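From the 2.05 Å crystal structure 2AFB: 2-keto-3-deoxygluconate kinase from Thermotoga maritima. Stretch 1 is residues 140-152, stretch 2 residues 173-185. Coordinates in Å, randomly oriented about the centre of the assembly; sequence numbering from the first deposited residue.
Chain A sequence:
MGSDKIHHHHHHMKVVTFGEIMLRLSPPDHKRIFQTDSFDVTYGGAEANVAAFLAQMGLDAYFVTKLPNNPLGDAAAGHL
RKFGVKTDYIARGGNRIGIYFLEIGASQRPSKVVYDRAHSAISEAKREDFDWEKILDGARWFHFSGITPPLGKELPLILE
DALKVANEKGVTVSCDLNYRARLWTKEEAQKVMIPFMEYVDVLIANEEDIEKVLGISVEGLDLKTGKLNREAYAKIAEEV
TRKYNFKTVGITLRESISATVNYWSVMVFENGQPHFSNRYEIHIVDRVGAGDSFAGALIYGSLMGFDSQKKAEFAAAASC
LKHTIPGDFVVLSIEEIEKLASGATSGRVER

Stretch 1, residues 140-152: RWFHFSGITPPLG
Stretch 2 173-185: VSCDLNYRARLWT

Two parallel strands, the first running to Ser145 and the second, already under way before Val173, to Asp176, lie with their axes 4.7 Å apart and their directions 20° from each other, and the loops that leave their C-terminal ends pack together in turn. The register pairs Phe142 with Val173, His143 with Ser174, Phe144 with Cys175 and Ser145 with Asp176, at CA-CA distances of 4.6 to 5.1 Å. As parallel pairing requires, Phe144 bonds to residues before and after its partner: Phe144 N donates to Ser174 O (3.1 Å), and Phe144 O accepts from Asp176 N (3.1 Å). Ser174 N to Phe142 O (2.8 Å) and Gly146 N to Asp176 O (3.0 Å) extend the ladder at its two ends.

Ser174 has the most surface covered, 87 Å² for the whole residue; its side chain, chi1 p, lies on the same face as His143. Ser174 OG accepts an almost linear hydrogen bond from Trp141 NE1 (3.0 Å, 175°) while making a short one, 2.5 Å, with His143 ND1. Both rings, with chi1 t, meet this hydroxyl edge-on, so one small side chain satisfies two buried aromatic nitrogens. On the opposite face Phe144, chi1 p, folds over its neighbour: Cys175 CB lies 4.1 Å from the ring centroid, over the face, and Phe144 CE1 reaches Val173 CG1 at 3.9 Å along the edge.

Beyond the strand, Ser145 to Thr148 form a type I turn, closed by Thr148 N to Ser145 O (3.2 Å). Gly146 permits the close approach here: an ideal CB would lie 2.0 Å from Leu177 O, a clash. Asn178 takes positive phi and psi (40/56) as the second stretch turns. One water joins the loops, donating to Asn178 O (2.7 Å) and accepting from Arg180 N (3.0 Å), with weak bonds to Gly146 O and Trp184 NE1.

Leu183 (76 Å² covered; chi1 m, chi2 t) and Trp184 (72 Å²; chi1 p, chi2 5°) both point toward stretch 1. Ile147 (74 Å²; chi1 m, chi2 t) puts CD1 3.4 Å from Asn178 ND2 and over one face of the Arg180 guanidinium. Leu183 CD1 meets Ile147 CG2 at 4.1 Å, and Leu183 CD2 meets Leu151 CD2 at 3.8 Å. Pro150 CG sits over the indole of Trp184, 3.6 Å from the six-membered-ring centroid and 16° off its normal, a CH-pi contact with an electron-rich face. Ladder and Ser174 hydroxyl bonds thus accompany the strand register; the loops add apolar packing and a water bridge.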

ATOM      1  N   ARG A 140     -41.467 -10.054   5.969  1.00 27.60           N
ATOM      2  CA  ARG A 140     -42.319  -9.449   4.939  1.00 30.34           C
ATOM      3  C   ARG A 140     -41.858  -9.917   3.559  1.00 31.13           C
ATOM      4  O   ARG A 140     -42.586  -9.779   2.569  1.00 32.25           O
ATOM      5  CB  ARG A 140     -42.238  -7.925   4.983  1.00 30.17           C
ATOM      6  CG  ARG A 140     -42.214  -7.320   6.379  1.00 39.62           C
ATOM      7  CD  ARG A 140     -43.557  -6.847   6.848  1.00 46.25           C
ATOM      8  NE  ARG A 140     -43.839  -5.447   6.494  1.00 54.96           N
ATOM      9  CZ  ARG A 140     -44.034  -4.427   7.351  1.00 56.05           C
ATOM     10  NH1 ARG A 140     -43.941  -4.560   8.682  1.00 52.20           N
ATOM     11  NH2 ARG A 140     -44.326  -3.233   6.860  1.00 51.29           N
ATOM     12  N   TRP A 141     -40.652 -10.485   3.500  1.00 26.26           N
ATOM     13  CA  TRP A 141     -40.009 -10.798   2.217  1.00 24.76           C
ATOM     14  C   TRP A 141     -38.924 -11.837   2.354  1.00 25.39           C
ATOM     15  O   TRP A 141     -38.227 -11.857   3.348  1.00 23.62           O
ATOM     16  CB  TRP A 141     -39.375  -9.545   1.603  1.00 21.05           C
ATOM     17  CG  TRP A 141     -39.250  -9.596   0.123  1.00 17.79           C
ATOM     18  CD1 TRP A 141     -38.322 -10.297  -0.595  1.00 24.67           C
ATOM     19  CD2 TRP A 141     -40.059  -8.901  -0.847  1.00 21.82           C
ATOM     20  NE1 TRP A 141     -38.500 -10.087  -1.935  1.00 26.30           N
ATOM     21  CE2 TRP A 141     -39.539  -9.207  -2.118  1.00 23.28           C
ATOM     22  CE3 TRP A 141     -41.092  -7.979  -0.755  1.00 19.86           C
ATOM     23  CZ2 TRP A 141     -40.062  -8.669  -3.294  1.00 24.06           C
ATOM     24  CZ3 TRP A 141     -41.659  -7.467  -1.939  1.00 23.52           C
ATOM     25  CH2 TRP A 141     -41.146  -7.820  -3.181  1.00 24.86           C
ATOM     26  N   PHE A 142     -38.854 -12.704   1.328  1.00 27.10           N
ATOM     27  CA  PHE A 142     -37.832 -13.729   1.138  1.00 25.51           C
ATOM     28  C   PHE A 142     -37.302 -13.722  -0.306  1.00 24.56           C
ATOM     29  O   PHE A 142     -38.057 -13.754  -1.290  1.00 25.32           O
ATOM     30  CB  PHE A 142     -38.369 -15.109   1.457  1.00 22.93           C
ATOM     31  CG  PHE A 142     -37.359 -16.179   1.300  1.00 25.27           C
ATOM     32  CD1 PHE A 142     -36.303 -16.265   2.157  1.00 24.31           C
ATOM     33  CD2 PHE A 142     -37.432 -17.081   0.245  1.00 28.17           C
ATOM     34  CE1 PHE A 142     -35.358 -17.267   1.998  1.00 23.28           C
ATOM     35  CE2 PHE A 142     -36.464 -18.075   0.081  1.00 26.37           C
ATOM     36  CZ  PHE A 142     -35.460 -18.181   0.962  1.00 23.89           C
ATOM     37  N   HIS A 143     -35.995 -13.662  -0.394  1.00 25.46           N
ATOM     38  CA  HIS A 143     -35.272 -13.581  -1.659  1.00 27.36           C
ATOM     39  C   HIS A 143     -34.227 -14.695  -1.824  1.00 26.08           C
ATOM     40  O   HIS A 143     -33.481 -14.967  -0.892  1.00 29.45           O
ATOM     41  CB  HIS A 143     -34.589 -12.208  -1.810  1.00 28.08           C
ATOM     42  CG  HIS A 143     -33.844 -12.082  -3.089  1.00 23.36           C
ATOM     43  ND1 HIS A 143     -34.484 -11.928  -4.297  1.00 22.69           N
ATOM     44  CD2 HIS A 143     -32.522 -12.199  -3.365  1.00 22.15           C
ATOM     45  CE1 HIS A 143     -33.578 -11.892  -5.258  1.00 26.59           C
ATOM     46  NE2 HIS A 143     -32.383 -12.090  -4.719  1.00 20.59           N
ATOM     47  N   PHE A 144     -34.185 -15.325  -3.016  1.00 26.48           N
ATOM     48  CA  PHE A 144     -33.148 -16.317  -3.373  1.00 25.06           C
ATOM     49  C   PHE A 144     -32.766 -16.107  -4.815  1.00 26.52           C
ATOM     50  O   PHE A 144     -33.464 -15.366  -5.535  1.00 24.48           O
ATOM     51  CB  PHE A 144     -33.572 -17.804  -3.134  1.00 23.72           C
ATOM     52  CG  PHE A 144     -34.679 -18.319  -4.056  1.00 24.99           C
ATOM     53  CD1 PHE A 144     -36.009 -17.936  -3.870  1.00 26.01           C
ATOM     54  CD2 PHE A 144     -34.387 -19.207  -5.084  1.00 30.26           C
ATOM     55  CE1 PHE A 144     -37.005 -18.420  -4.712  1.00 27.78           C
ATOM     56  CE2 PHE A 144     -35.344 -19.668  -5.917  1.00 27.84           C
ATOM     57  CZ  PHE A 144     -36.663 -19.275  -5.741  1.00 28.94           C
ATOM     58  N   SER A 145     -31.627 -16.703  -5.222  1.00 24.49           N
ATOM     59  CA  SER A 145     -31.241 -16.695  -6.626  1.00 25.63           C
ATOM     60  C   SER A 145     -30.921 -18.088  -7.173  1.00 26.75           C
ATOM     61  O   SER A 145     -30.619 -19.019  -6.408  1.00 22.85           O
ATOM     62  CB  SER A 145     -30.065 -15.771  -6.849  1.00 24.07           C
ATOM     63  OG  SER A 145     -28.869 -16.508  -6.860  1.00 26.63           O
ATOM     64  N   GLY A 146     -30.961 -18.222  -8.503  1.00 30.80           N
ATOM     65  CA  GLY A 146     -30.649 -19.510  -9.182  1.00 28.06           C
ATOM     66  C   GLY A 146     -29.190 -19.992  -9.096  1.00 28.00           C
ATOM     67  O   GLY A 146     -28.836 -21.100  -9.523  1.00 30.21           O
ATOM     68  N   ILE A 147     -28.324 -19.160  -8.549  1.00 31.99           N
ATOM     69  CA  ILE A 147     -26.969 -19.579  -8.286  1.00 32.63           C
ATOM     70  C   ILE A 147     -26.951 -20.679  -7.233  1.00 32.71           C
ATOM     71  O   ILE A 147     -26.105 -21.565  -7.286  1.00 34.40           O
ATOM     72  CB  ILE A 147     -26.122 -18.387  -7.818  1.00 33.33           C
ATOM     73  CG1 ILE A 147     -25.700 -17.570  -9.037  1.00 38.41           C
ATOM     74  CG2 ILE A 147     -24.873 -18.849  -7.077  1.00 36.36           C
ATOM     75  CD1 ILE A 147     -25.479 -16.152  -8.731  1.00 44.92           C
ATOM     76  N   THR A 148     -27.882 -20.643  -6.286  1.00 29.73           N
ATOM     77  CA  THR A 148     -27.809 -21.511  -5.104  1.00 31.10           C
ATOM     78  C   THR A 148     -28.156 -23.017  -5.241  1.00 31.29           C
ATOM     79  O   THR A 148     -27.443 -23.851  -4.749  1.00 33.74           O
ATOM     80  CB  THR A 148     -28.634 -20.878  -3.985  1.00 29.53           C
ATOM     81  OG1 THR A 148     -28.096 -19.578  -3.753  1.00 31.06           O
ATOM     82  CG2 THR A 148     -28.490 -21.675  -2.708  1.00 37.35           C
ATOM     83  N   PRO A 149     -29.271 -23.366  -5.899  1.00 30.57           N
ATOM     84  CA  PRO A 149     -29.601 -24.778  -5.972  1.00 30.38           C
ATOM     85  C   PRO A 149     -28.447 -25.677  -6.435  1.00 26.52           C
ATOM     86  O   PRO A 149     -28.211 -26.708  -5.821  1.00 28.68           O
ATOM     87  CB  PRO A 149     -30.791 -24.816  -6.955  1.00 30.74           C
ATOM     88  CG  PRO A 149     -31.472 -23.484  -6.746  1.00 30.31           C
ATOM     89  CD  PRO A 149     -30.291 -22.520  -6.546  1.00 35.73           C
ATOM     90  N   PRO A 150     -27.732 -25.294  -7.510  1.00 25.88           N
ATOM     91  CA  PRO A 150     -26.691 -26.197  -7.985  1.00 26.92           C
ATOM     92  C   PRO A 150     -25.422 -26.217  -7.152  1.00 29.50           C
ATOM     93  O   PRO A 150     -24.510 -26.943  -7.492  1.00 31.00           O
ATOM     94  CB  PRO A 150     -26.383 -25.675  -9.388  1.00 27.42           C
ATOM     95  CG  PRO A 150     -26.828 -24.258  -9.399  1.00 27.77           C
ATOM     96  CD  PRO A 150     -27.785 -24.041  -8.296  1.00 25.81           C
ATOM     97  N   LEU A 151     -25.322 -25.431  -6.084  1.00 30.75           N
ATOM     98  CA  LEU A 151     -24.043 -25.414  -5.340  1.00 30.66           C
ATOM     99  C   LEU A 151     -23.757 -26.693  -4.591  1.00 30.53           C
ATOM    100  O   LEU A 151     -22.597 -27.053  -4.423  1.00 33.56           O
ATOM    101  CB  LEU A 151     -23.975 -24.255  -4.362  1.00 28.75           C
ATOM    102  CG  LEU A 151     -24.071 -22.914  -5.056  1.00 28.01           C
ATOM    103  CD1 LEU A 151     -24.131 -21.782  -4.041  1.00 37.58           C
ATOM    104  CD2 LEU A 151     -22.909 -22.770  -6.045  1.00 29.67           C
ATOM    105  N   GLY A 152     -24.781 -27.371  -4.127  1.00 30.65           N
ATOM    106  CA  GLY A 152     -24.586 -28.618  -3.413  1.00 30.24           C
ATOM    107  C   GLY A 152     -25.805 -29.493  -3.319  1.00 30.70           C
ATOM    108  O   GLY A 152     -26.910 -29.122  -3.724  1.00 31.70           O
ATOM    109  N   VAL A 173     -42.151 -13.594  -2.014  1.00 24.68           N
ATOM    110  CA  VAL A 173     -40.994 -14.320  -2.480  1.00 27.49           C
ATOM    111  C   VAL A 173     -40.522 -13.730  -3.809  1.00 29.10           C
ATOM    112  O   VAL A 173     -41.290 -13.640  -4.764  1.00 26.34           O
ATOM    113  CB  VAL A 173     -41.295 -15.826  -2.668  1.00 25.17           C
ATOM    114  CG1 VAL A 173     -40.185 -16.524  -3.393  1.00 28.84           C
ATOM    115  CG2 VAL A 173     -41.568 -16.508  -1.334  1.00 30.41           C
ATOM    116  N   SER A 174     -39.247 -13.326  -3.843  1.00 27.77           N
ATOM    117  CA  SER A 174     -38.575 -12.996  -5.074  1.00 25.41           C
ATOM    118  C   SER A 174     -37.455 -14.010  -5.404  1.00 25.06           C
ATOM    119  O   SER A 174     -36.845 -14.647  -4.525  1.00 20.49           O
ATOM    120  CB  SER A 174     -38.017 -11.563  -5.023  1.00 25.20           C
ATOM    121  OG  SER A 174     -36.982 -11.469  -4.078  1.00 27.09           O
ATOM    122  N   CYS A 175     -37.184 -14.107  -6.702  1.00 27.48           N
ATOM    123  CA  CYS A 175     -36.097 -14.900  -7.249  1.00 27.19           C
ATOM    124  C   CYS A 175     -35.385 -14.111  -8.352  1.00 25.79           C
ATOM    125  O   CYS A 175     -36.024 -13.648  -9.281  1.00 29.32           O
ATOM    126  CB  CYS A 175     -36.646 -16.193  -7.847  1.00 24.78           C
ATOM    127  SG  CYS A 175     -35.422 -17.288  -8.633  1.00 30.16           S
ATOM    128  N   ASP A 176     -34.079 -13.969  -8.236  1.00 25.80           N
ATOM    129  CA  ASP A 176     -33.231 -13.560  -9.363  1.00 28.70           C
ATOM    130  C   ASP A 176     -32.676 -14.834 -10.031  1.00 28.73           C
ATOM    131  O   ASP A 176     -31.923 -15.564  -9.422  1.00 28.27           O
ATOM    132  CB  ASP A 176     -32.071 -12.662  -8.865  1.00 26.07           C
ATOM    133  CG  ASP A 176     -31.191 -12.092 -10.010  1.00 35.97           C
ATOM    134  OD1 ASP A 176     -31.187 -12.657 -11.152  1.00 31.88           O
ATOM    135  OD2 ASP A 176     -30.487 -11.072  -9.739  1.00 42.40           O
ATOM    136  N   LEU A 177     -33.049 -15.077 -11.285  1.00 28.88           N
ATOM    137  CA  LEU A 177     -32.751 -16.322 -11.938  1.00 32.06           C
ATOM    138  C   LEU A 177     -31.254 -16.600 -12.027  1.00 32.28           C
ATOM    139  O   LEU A 177     -30.847 -17.745 -11.870  1.00 29.21           O
ATOM    140  CB  LEU A 177     -33.377 -16.383 -13.333  1.00 31.59           C
ATOM    141  CG  LEU A 177     -34.897 -16.347 -13.471  1.00 32.15           C
ATOM    142  CD1 LEU A 177     -35.212 -16.427 -14.980  1.00 34.53           C
ATOM    143  CD2 LEU A 177     -35.543 -17.500 -12.749  1.00 42.20           C
ATOM    144  N   ASN A 178     -30.440 -15.582 -12.254  1.00 32.15           N
ATOM    145  CA  ASN A 178     -28.981 -15.752 -12.214  1.00 34.07           C
ATOM    146  C   ASN A 178     -28.446 -17.060 -12.829  1.00 33.67           C
ATOM    147  O   ASN A 178     -27.758 -17.838 -12.145  1.00 31.40           O
ATOM    148  CB  ASN A 178     -28.498 -15.690 -10.752  1.00 33.12           C
ATOM    149  CG  ASN A 178     -28.017 -14.321 -10.342  1.00 41.06           C
ATOM    150  OD1 ASN A 178     -27.539 -13.523 -11.161  1.00 46.39           O
ATOM    151  ND2 ASN A 178     -28.132 -14.043  -9.058  1.00 42.76           N
ATOM    152  N   TYR A 179     -28.778 -17.324 -14.086  1.00 34.44           N
ATOM    153  CA  TYR A 179     -28.258 -18.508 -14.761  1.00 35.77           C
ATOM    154  C   TYR A 179     -26.742 -18.399 -14.913  1.00 37.14           C
ATOM    155  O   TYR A 179     -26.236 -17.397 -15.400  1.00 34.96           O
ATOM    156  CB  TYR A 179     -28.860 -18.758 -16.152  1.00 34.11           C
ATOM    157  CG  TYR A 179     -28.278 -20.004 -16.814  1.00 30.66           C
ATOM    158  CD1 TYR A 179     -28.542 -21.275 -16.310  1.00 31.37           C
ATOM    159  CD2 TYR A 179     -27.405 -19.909 -17.905  1.00 37.18           C
ATOM    160  CE1 TYR A 179     -27.992 -22.422 -16.901  1.00 34.40           C
ATOM    161  CE2 TYR A 179     -26.836 -21.043 -18.478  1.00 35.43           C
ATOM    162  CZ  TYR A 179     -27.125 -22.294 -17.974  1.00 34.44           C
ATOM    163  OH  TYR A 179     -26.564 -23.413 -18.569  1.00 33.66           O
ATOM    164  N   ARG A 180     -26.052 -19.452 -14.491  1.00 38.38           N
ATOM    165  CA  ARG A 180     -24.611 -19.626 -14.711  1.00 37.30           C
ATOM    166  C   ARG A 180     -24.354 -20.991 -15.339  1.00 36.46           C
ATOM    167  O   ARG A 180     -24.615 -22.036 -14.739  1.00 31.16           O
ATOM    168  CB  ARG A 180     -23.885 -19.531 -13.392  1.00 35.42           C
ATOM    169  CG  ARG A 180     -24.139 -18.208 -12.653  1.00 40.21           C
ATOM    170  CD  ARG A 180     -23.564 -17.015 -13.418  1.00 40.22           C
ATOM    171  NE  ARG A 180     -23.568 -15.799 -12.622  1.00 47.99           N
ATOM    172  CZ  ARG A 180     -24.560 -14.917 -12.580  1.00 50.32           C
ATOM    173  NH1 ARG A 180     -25.665 -15.071 -13.300  1.00 55.05           N
ATOM    174  NH2 ARG A 180     -24.450 -13.875 -11.788  1.00 49.96           N
ATOM    175  N   ALA A 181     -23.890 -20.964 -16.572  1.00 36.26           N
ATOM    176  CA  ALA A 181     -23.507 -22.160 -17.263  1.00 38.73           C
ATOM    177  C   ALA A 181     -22.378 -22.921 -16.544  1.00 38.51           C
ATOM    178  O   ALA A 181     -22.322 -24.116 -16.663  1.00 38.58           O
ATOM    179  CB  ALA A 181     -23.110 -21.816 -18.670  1.00 38.85           C
ATOM    180  N   ARG A 182     -21.517 -22.246 -15.776  1.00 41.18           N
ATOM    181  CA  ARG A 182     -20.465 -22.937 -14.974  1.00 42.09           C
ATOM    182  C   ARG A 182     -21.096 -23.918 -13.993  1.00 42.34           C
ATOM    183  O   ARG A 182     -20.503 -24.940 -13.653  1.00 43.53           O
ATOM    184  CB  ARG A 182     -19.581 -21.947 -14.188  1.00 43.22           C
ATOM    185  N   LEU A 183     -22.319 -23.629 -13.571  1.00 38.85           N
ATOM    186  CA  LEU A 183     -22.922 -24.363 -12.457  1.00 35.98           C
ATOM    187  C   LEU A 183     -23.825 -25.519 -12.892  1.00 34.92           C
ATOM    188  O   LEU A 183     -23.911 -26.531 -12.206  1.00 36.96           O
ATOM    189  CB  LEU A 183     -23.668 -23.373 -11.559  1.00 34.84           C
ATOM    190  CG  LEU A 183     -22.739 -22.475 -10.736  1.00 26.50           C
ATOM    191  CD1 LEU A 183     -23.529 -21.355 -10.077  1.00 36.88           C
ATOM    192  CD2 LEU A 183     -21.993 -23.292  -9.652  1.00 37.98           C
ATOM    193  N   TRP A 184     -24.507 -25.352 -14.011  1.00 33.22           N
ATOM    194  CA  TRP A 184     -25.411 -26.367 -14.539  1.00 33.20           C
ATOM    195  C   TRP A 184     -25.825 -26.071 -15.975  1.00 33.56           C
ATOM    196  O   TRP A 184     -25.628 -24.956 -16.458  1.00 32.79           O
ATOM    197  CB  TRP A 184     -26.644 -26.562 -13.646  1.00 31.71           C
ATOM    198  CG  TRP A 184     -27.428 -25.363 -13.217  1.00 33.22           C
ATOM    199  CD1 TRP A 184     -27.261 -24.044 -13.595  1.00 34.70           C
ATOM    200  CD2 TRP A 184     -28.547 -25.383 -12.348  1.00 29.23           C
ATOM    201  NE1 TRP A 184     -28.215 -23.255 -12.999  1.00 28.45           N
ATOM    202  CE2 TRP A 184     -29.011 -24.048 -12.218  1.00 33.27           C
ATOM    203  CE3 TRP A 184     -29.216 -26.402 -11.658  1.00 33.32           C
ATOM    204  CZ2 TRP A 184     -30.107 -23.709 -11.418  1.00 32.12           C
ATOM    205  CZ3 TRP A 184     -30.322 -26.056 -10.857  1.00 31.07           C
ATOM    206  CH2 TRP A 184     -30.752 -24.723 -10.750  1.00 29.83           C
ATOM    207  N   THR A 185     -26.388 -27.081 -16.637  1.00 37.44           N
ATOM    208  CA  THR A 185     -26.907 -26.930 -17.982  1.00 37.95           C
ATOM    209  C   THR A 185     -28.282 -26.315 -17.910  1.00 38.98           C
ATOM    210  O   THR A 185     -28.934 -26.340 -16.863  1.00 36.23           O
ATOM    211  CB  THR A 185     -26.965 -28.267 -18.749  1.00 39.41           C
ATOM    212  OG1 THR A 185     -27.943 -29.142 -18.174  1.00 36.54           O
ATOM    213  CG2 THR A 185     -25.593 -28.938 -18.757  1.00 38.17           C
TER
HETATM  214  O   HOH W   1     -27.327 -20.479 -12.011  1.00 29.75           O